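PDB 6NL1: mitochondrial edited mRNA stability factor 1 from Trypanosoma brucei, which probably processes the 5' ends of mitochondrial mRNAs as a Nudix-family, RNA-binding enzyme. Local coordinates for residues 112-117 and 285-289. Sequence-based numbering, arbitrary orientation.
Sequences RKVSGP and YWRVP
R112 points into the 285-289 loop and binds its backbone. Its NH2 donates a hydrogen bond to the carbonyl O of Y285, 3.1 Å away, with an N-H...O angle of 156°. That oxygen lies at the edge of the guanidinium, in its plane. NE adds a weak bond to the same Y285 O, so one carbonyl takes two N-H groups of one arginine. The O of R287 sits over a face of the guanidinium, 3.2 Å from NE, but the angle is too poor for a hydrogen bond. The chain is straight at chi2 but bends at chi3 (57°), which brings NE and NH2 to Y285 O. NH1 forms a salt bridge with D168, so the group is tied to the rest of the chain as well as to this loop.

The aliphatic part of R112 packs too: its CD lies 3.9 Å from CG1 of V288, and the two side chains run past each other in opposite directions. The same V288 methyl approaches CD of P117. P117 also sets its CB 3.9 Å from CD1 of W286, and its CG rests 3.7 Å from the O of W286. With CG of W286 between its backbone N and carbonyl carbon (chi1 52°), the indole turns back toward the Y285 ring. CE3 of this indole lies over the centre of that ring, while W286 NE1 is hydrogen-bonded to OD1 of D231.

V288 belongs to a GDP site observed for this protein, although no GDP is bound here. The contact joins the loop between helices 108-111 and 120-129 to the Nudix-domain loop that leads into strand 290-296. V288 also touches W121 of helix 120-129, and both P117 and V288 pack on Y200 of strand 200-207.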
loop_
_atom_site.group_PDB
_atom_site.type_symbol
_atom_site.label_atom_id
_atom_site.label_comp_id
_atom_site.label_asym_id
_atom_site.label_seq_id
_atom_site.Cartn_x
_atom_site.Cartn_y
_atom_site.Cartn_z
ATOM N N ARG A 112 11.415 -0.234 6.058
ATOM C CA ARG A 112 10.134 -0.242 5.373
ATOM C C ARG A 112 10.304 -0.297 3.851
ATOM O O ARG A 112 9.380 -0.676 3.140
ATOM C CB ARG A 112 9.289 0.959 5.773
ATOM C CG ARG A 112 9.713 2.251 5.113
ATOM C CD ARG A 112 8.697 3.326 5.423
ATOM N NE ARG A 112 8.562 3.479 6.861
ATOM C CZ ARG A 112 9.017 4.524 7.541
ATOM N NH1 ARG A 112 9.613 5.521 6.895
ATOM N NH2 ARG A 112 8.863 4.571 8.862
ATOM N N LYS A 113 11.486 0.061 3.357
ATOM C CA LYS A 113 11.735 0.095 1.912
ATOM C C LYS A 113 11.987 -1.278 1.309
ATOM O O LYS A 113 11.940 -1.442 0.092
ATOM C CB LYS A 113 12.901 1.037 1.592
ATOM C CG LYS A 113 12.607 2.500 1.990
ATOM C CD LYS A 113 13.786 3.415 1.668
ATOM C CE LYS A 113 13.459 4.878 1.953
ATOM N NZ LYS A 113 14.624 5.740 1.595
ATOM N N VAL A 114 12.265 -2.260 2.161
ATOM C CA VAL A 114 12.542 -3.607 1.696
ATOM C C VAL A 114 11.441 -4.550 2.147
ATOM O O VAL A 114 11.531 -5.761 1.960
ATOM C CB VAL A 114 13.891 -4.137 2.227
ATOM C CG1 VAL A 114 15.022 -3.226 1.780
ATOM C CG2 VAL A 114 13.861 -4.266 3.744
ATOM N N SER A 115 10.390 -4.004 2.741
ATOM C CA SER A 115 9.353 -4.862 3.299
ATOM C C SER A 115 7.984 -4.479 2.779
ATOM O O SER A 115 7.474 -5.110 1.857
ATOM C CB SER A 115 9.387 -4.809 4.827
ATOM O OG SER A 115 9.423 -3.462 5.272
ATOM N N GLY A 116 7.396 -3.437 3.369
ATOM C CA GLY A 116 6.078 -2.985 2.977
ATOM C C GLY A 116 4.996 -3.463 3.933
ATOM O O GLY A 116 5.096 -4.556 4.476
ATOM N N PRO A 117 3.944 -2.650 4.129
ATOM C CA PRO A 117 2.867 -3.025 5.058
ATOM C C PRO A 117 2.320 -4.421 4.773
ATOM O O PRO A 117 2.067 -5.173 5.711
ATOM C CB PRO A 117 1.786 -1.965 4.797
ATOM C CG PRO A 117 2.529 -0.792 4.244
ATOM C CD PRO A 117 3.663 -1.380 3.434
ATOM N N TYR A 285 5.140 1.603 12.297
ATOM C CA TYR A 285 6.412 1.982 11.683
ATOM C C TYR A 285 6.559 1.462 10.258
ATOM O O TYR A 285 7.482 1.866 9.546
ATOM C CB TYR A 285 7.578 1.454 12.530
ATOM C CG TYR A 285 7.445 -0.030 12.785
ATOM C CD1 TYR A 285 7.834 -0.962 11.829
ATOM C CD2 TYR A 285 6.886 -0.499 13.968
ATOM C CE1 TYR A 285 7.680 -2.340 12.056
ATOM C CE2 TYR A 285 6.739 -1.849 14.203
ATOM C CZ TYR A 285 7.129 -2.769 13.249
ATOM O OH TYR A 285 6.958 -4.119 13.511
ATOM N N TRP A 286 5.666 0.559 9.853
ATOM C CA TRP A 286 5.666 0.014 8.487
ATOM C C TRP A 286 5.026 0.951 7.449
ATOM O O TRP A 286 5.197 0.757 6.245
ATOM C CB TRP A 286 4.909 -1.326 8.460
ATOM C CG TRP A 286 3.557 -1.228 9.075
ATOM C CD1 TRP A 286 2.398 -0.824 8.464
ATOM C CD2 TRP A 286 3.212 -1.528 10.435
ATOM N NE1 TRP A 286 1.355 -0.854 9.361
ATOM C CE2 TRP A 286 1.829 -1.284 10.577
ATOM C CE3 TRP A 286 3.940 -1.988 11.542
ATOM C CZ2 TRP A 286 1.162 -1.477 11.786
ATOM C CZ3 TRP A 286 3.279 -2.181 12.735
ATOM C CH2 TRP A 286 1.904 -1.923 12.852
ATOM N N ARG A 287 4.258 1.939 7.905
ATOM C CA ARG A 287 3.463 2.758 6.984
ATOM C C ARG A 287 4.351 3.497 6.019
ATOM O O ARG A 287 5.423 3.960 6.395
ATOM C CB ARG A 287 2.630 3.777 7.744
ATOM C CG ARG A 287 1.548 3.171 8.603
ATOM C CD ARG A 287 0.658 4.298 9.183
ATOM N NE ARG A 287 -0.696 3.934 8.847
ATOM C CZ ARG A 287 -1.571 4.705 8.233
ATOM N NH1 ARG A 287 -1.282 5.963 7.921
ATOM N NH2 ARG A 287 -2.759 4.196 7.965
ATOM N N VAL A 288 3.903 3.625 4.776
ATOM C CA VAL A 288 4.726 4.294 3.772
ATOM C C VAL A 288 4.022 5.533 3.230
ATOM O O VAL A 288 2.802 5.668 3.349
ATOM C CB VAL A 288 5.051 3.355 2.590
ATOM C CG1 VAL A 288 5.874 2.163 3.069
ATOM C CG2 VAL A 288 3.760 2.897 1.905
ATOM N N PRO A 289 4.795 6.441 2.627
ATOM C CA PRO A 289 4.180 7.573 1.933
ATOM C C PRO A 289 3.277 7.110 0.785
ATOM O O PRO A 289 3.495 6.074 0.153
ATOM C CB PRO A 289 5.386 8.345 1.378
ATOM C CG PRO A 289 6.548 7.955 2.289
ATOM C CD PRO A 289 6.270 6.498 2.598
#